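Local structure of transcobalamin-1 (Homo sapiens, 4KKI) at residues A[357-362]-A[382-387]. The protein binds vitamin B12 with femtomolar affinity and protects it from the acidic environment of the stomach. Residues are numbered along the deposited sequence; the frame is centred on the assembly and turned at random.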
ATOM      1  N   VAL A 357       7.422  16.642 -14.398  1.00 56.21           N
ATOM      2  CA  VAL A 357       6.653  16.167 -13.258  1.00 53.41           C
ATOM      3  C   VAL A 357       6.544  17.231 -12.173  1.00 54.82           C
ATOM      4  O   VAL A 357       7.223  18.257 -12.223  1.00 54.37           O
ATOM      5  CB  VAL A 357       7.239  14.868 -12.664  1.00 48.90           C
ATOM      6  CG1 VAL A 357       7.163  13.741 -13.683  1.00 43.37           C
ATOM      7  CG2 VAL A 357       8.673  15.084 -12.196  1.00 38.85           C
ATOM      8  N   PHE A 358       5.675  16.970 -11.202  1.00 54.43           N
ATOM      9  CA  PHE A 358       5.441  17.869 -10.080  1.00 49.40           C
ATOM     10  C   PHE A 358       6.748  18.220  -9.362  1.00 54.81           C
ATOM     11  O   PHE A 358       6.926  19.347  -8.902  1.00 51.41           O
ATOM     12  CB  PHE A 358       4.452  17.212  -9.110  1.00 45.83           C
ATOM     13  CG  PHE A 358       3.879  18.147  -8.078  1.00 41.41           C
ATOM     14  CD1 PHE A 358       4.618  18.519  -6.967  1.00 41.04           C
ATOM     15  CD2 PHE A 358       2.583  18.623  -8.202  1.00 46.05           C
ATOM     16  CE1 PHE A 358       4.087  19.367  -6.014  1.00 44.55           C
ATOM     17  CE2 PHE A 358       2.046  19.470  -7.248  1.00 48.87           C
ATOM     18  CZ  PHE A 358       2.799  19.839  -6.152  1.00 48.28           C
ATOM     19  N   LEU A 359       7.658  17.253  -9.277  1.00 50.01           N
ATOM     20  CA  LEU A 359       8.942  17.462  -8.611  1.00 52.46           C
ATOM     21  C   LEU A 359       9.806  18.491  -9.341  1.00 59.22           C
ATOM     22  O   LEU A 359      10.519  19.273  -8.712  1.00 55.53           O
ATOM     23  CB  LEU A 359       9.703  16.141  -8.482  1.00 45.72           C
ATOM     24  CG  LEU A 359      11.031  16.178  -7.722  1.00 46.94           C
ATOM     25  CD1 LEU A 359      10.813  16.635  -6.291  1.00 42.80           C
ATOM     26  CD2 LEU A 359      11.705  14.812  -7.754  1.00 49.94           C
ATOM     27  N   SER A 360       9.743  18.480 -10.669  1.00 52.54           N
ATOM     28  CA  SER A 360      10.509  19.422 -11.476  1.00 55.37           C
ATOM     29  C   SER A 360      10.077  20.856 -11.180  1.00 56.62           C
ATOM     30  O   SER A 360      10.903  21.769 -11.142  1.00 50.19           O
ATOM     31  CB  SER A 360      10.348  19.110 -12.966  1.00 54.11           C
ATOM     32  OG  SER A 360      10.806  17.801 -13.263  1.00 60.51           O
ATOM     33  N   VAL A 361       8.778  21.041 -10.965  1.00 55.53           N
ATOM     34  CA  VAL A 361       8.231  22.340 -10.596  1.00 55.41           C
ATOM     35  C   VAL A 361       8.829  22.809  -9.276  1.00 62.90           C
ATOM     36  O   VAL A 361       9.263  23.957  -9.151  1.00 63.87           O
ATOM     37  CB  VAL A 361       6.693  22.285 -10.477  1.00 55.07           C
ATOM     38  CG1 VAL A 361       6.153  23.553  -9.831  1.00 51.85           C
ATOM     39  CG2 VAL A 361       6.063  22.063 -11.845  1.00 59.55           C
ATOM     40  N   MET A 362       8.858  21.908  -8.299  1.00 65.33           N
ATOM     41  CA  MET A 362       9.403  22.213  -6.979  1.00 56.73           C
ATOM     42  C   MET A 362      10.871  22.616  -7.063  1.00 50.65           C
ATOM     43  O   MET A 362      11.306  23.550  -6.391  1.00 53.08           O
ATOM     44  CB  MET A 362       9.243  21.011  -6.044  1.00 49.54           C
ATOM     45  CG  MET A 362       7.798  20.602  -5.796  1.00 53.11           C
ATOM     46  SD  MET A 362       7.649  19.230  -4.634  1.00 49.62           S
ATOM     47  CE  MET A 362       8.437  19.932  -3.185  1.00 47.51           C
ATOM     48  N   TRP A 382       8.398   3.879  -3.140  1.00 54.23           N
ATOM     49  CA  TRP A 382       7.399   4.459  -4.029  1.00 50.47           C
ATOM     50  C   TRP A 382       8.006   5.552  -4.901  1.00 50.51           C
ATOM     51  O   TRP A 382       7.496   5.852  -5.980  1.00 48.41           O
ATOM     52  CB  TRP A 382       6.224   5.023  -3.229  1.00 44.19           C
ATOM     53  CG  TRP A 382       5.178   4.016  -2.864  1.00 38.92           C
ATOM     54  CD1 TRP A 382       5.080   3.321  -1.694  1.00 41.57           C
ATOM     55  CD2 TRP A 382       4.071   3.599  -3.672  1.00 39.75           C
ATOM     56  NE1 TRP A 382       3.981   2.494  -1.725  1.00 44.01           N
ATOM     57  CE2 TRP A 382       3.344   2.645  -2.930  1.00 43.95           C
ATOM     58  CE3 TRP A 382       3.624   3.938  -4.954  1.00 40.68           C
ATOM     59  CZ2 TRP A 382       2.199   2.026  -3.425  1.00 48.30           C
ATOM     60  CZ3 TRP A 382       2.485   3.321  -5.445  1.00 41.90           C
ATOM     61  CH2 TRP A 382       1.786   2.377  -4.682  1.00 43.02           C
ATOM     62  N   GLY A 383       9.097   6.144  -4.427  1.00 53.78           N
ATOM     63  CA  GLY A 383       9.758   7.214  -5.148  1.00 47.25           C
ATOM     64  C   GLY A 383      10.093   8.380  -4.240  1.00 48.35           C
ATOM     65  O   GLY A 383      10.178   8.212  -3.024  1.00 44.94           O
ATOM     66  N   PRO A 384      10.292   9.569  -4.828  1.00 48.99           N
ATOM     67  CA  PRO A 384      10.608  10.798  -4.090  1.00 49.76           C
ATOM     68  C   PRO A 384       9.486  11.201  -3.140  1.00 40.53           C
ATOM     69  O   PRO A 384       8.357  11.427  -3.574  1.00 39.94           O
ATOM     70  CB  PRO A 384      10.756  11.847  -5.199  1.00 40.50           C
ATOM     71  CG  PRO A 384      11.081  11.062  -6.423  1.00 44.02           C
ATOM     72  CD  PRO A 384      10.318   9.780  -6.285  1.00 38.58           C
ATOM     73  N   TYR A 385       9.802  11.290  -1.853  1.00 45.19           N
ATOM     74  CA  TYR A 385       8.826  11.668  -0.842  1.00 39.87           C
ATOM     75  C   TYR A 385       9.238  12.991  -0.207  1.00 48.51           C
ATOM     76  O   TYR A 385      10.380  13.148   0.223  1.00 48.82           O
ATOM     77  CB  TYR A 385       8.717  10.574   0.225  1.00 43.27           C
ATOM     78  CG  TYR A 385       7.723  10.869   1.328  1.00 48.45           C
ATOM     79  CD1 TYR A 385       6.366  10.622   1.151  1.00 41.45           C
ATOM     80  CD2 TYR A 385       8.142  11.386   2.548  1.00 47.28           C
ATOM     81  CE1 TYR A 385       5.453  10.890   2.156  1.00 38.63           C
ATOM     82  CE2 TYR A 385       7.235  11.658   3.560  1.00 50.45           C
ATOM     83  CZ  TYR A 385       5.892  11.406   3.359  1.00 50.17           C
ATOM     84  OH  TYR A 385       4.986  11.673   4.360  1.00 50.68           O
ATOM     85  N   ILE A 386       8.308  13.941  -0.155  1.00 45.42           N
ATOM     86  CA  ILE A 386       8.589  15.258   0.409  1.00 39.96           C
ATOM     87  C   ILE A 386       8.455  15.249   1.928  1.00 45.01           C
ATOM     88  O   ILE A 386       7.356  15.095   2.466  1.00 46.33           O
ATOM     89  CB  ILE A 386       7.661  16.342  -0.175  1.00 44.50           C
ATOM     90  CG1 ILE A 386       7.676  16.296  -1.705  1.00 42.52           C
ATOM     91  CG2 ILE A 386       8.064  17.721   0.334  1.00 39.20           C
ATOM     92  CD1 ILE A 386       9.062  16.402  -2.307  1.00 44.35           C
ATOM     93  N   THR A 387       9.580  15.417   2.615  1.00 44.65           N
ATOM     94  CA  THR A 387       9.601  15.374   4.073  1.00 44.75           C
ATOM     95  C   THR A 387       9.601  16.768   4.685  1.00 49.41           C
ATOM     96  O   THR A 387       8.880  17.031   5.648  1.00 51.60           O
ATOM     97  CB  THR A 387      10.829  14.603   4.600  1.00 45.11           C
ATOM     98  OG1 THR A 387      12.029  15.245   4.153  1.00 47.79           O
ATOM     99  CG2 THR A 387      10.815  13.163   4.101  1.00 40.66           C
TER
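Leu359 and Met362 from the N-terminal end of helix 358-368 pack on Pro384 and Ile386 of strand 384-389 in a small, wholly apolar helix-on-strand contact inside the globular C-terminal beta domain. The axes of segments 358-362 and 384-387 come within 11.1 Å of each other, at 44°, and no hydrogen bond joins the segments, so side chains bridge the gap by themselves. Met362 and Ile386 reach toward each other tip to tip: Met362 CE lies 3.7 Å from Ile386 CD1, and Met362 SD follows at 3.9 Å from the same methyl. The bend at the end of the methionine chain (chi3 59°) turns CE along the isoleucine, where it also meets Ile386 CG1 at 4.0 Å. Leu359 sends its CG anti to the backbone N (chi1 -176°) and splits its two methyls between the strand residues. Its CD2 sits 4.0 Å from Pro384 CB, with the leucine side chain crossing the proline ring at about a right angle, while Leu359 CD1 stands more loosely, 4.4 Å from Ile386 CD1. Ile386 thus meets both helix residues, while its backbone O is hydrogen-bonded to cyanocobalamin. With Ile386 cut back to an alanine, the end of Met362 is likely to lose its apolar partner on the strand, opening a gap next to Leu359 CD1, behind a strand that lines the cobalamin pocket. Phe375, on the adjoining antiparallel strand 375-379, touches both Leu359 and Met362, and Met377 of that strand meets Pro384. Met362 also touches Tyr338 of strand 333-341, which brings the helix against the domain's mixed sheet.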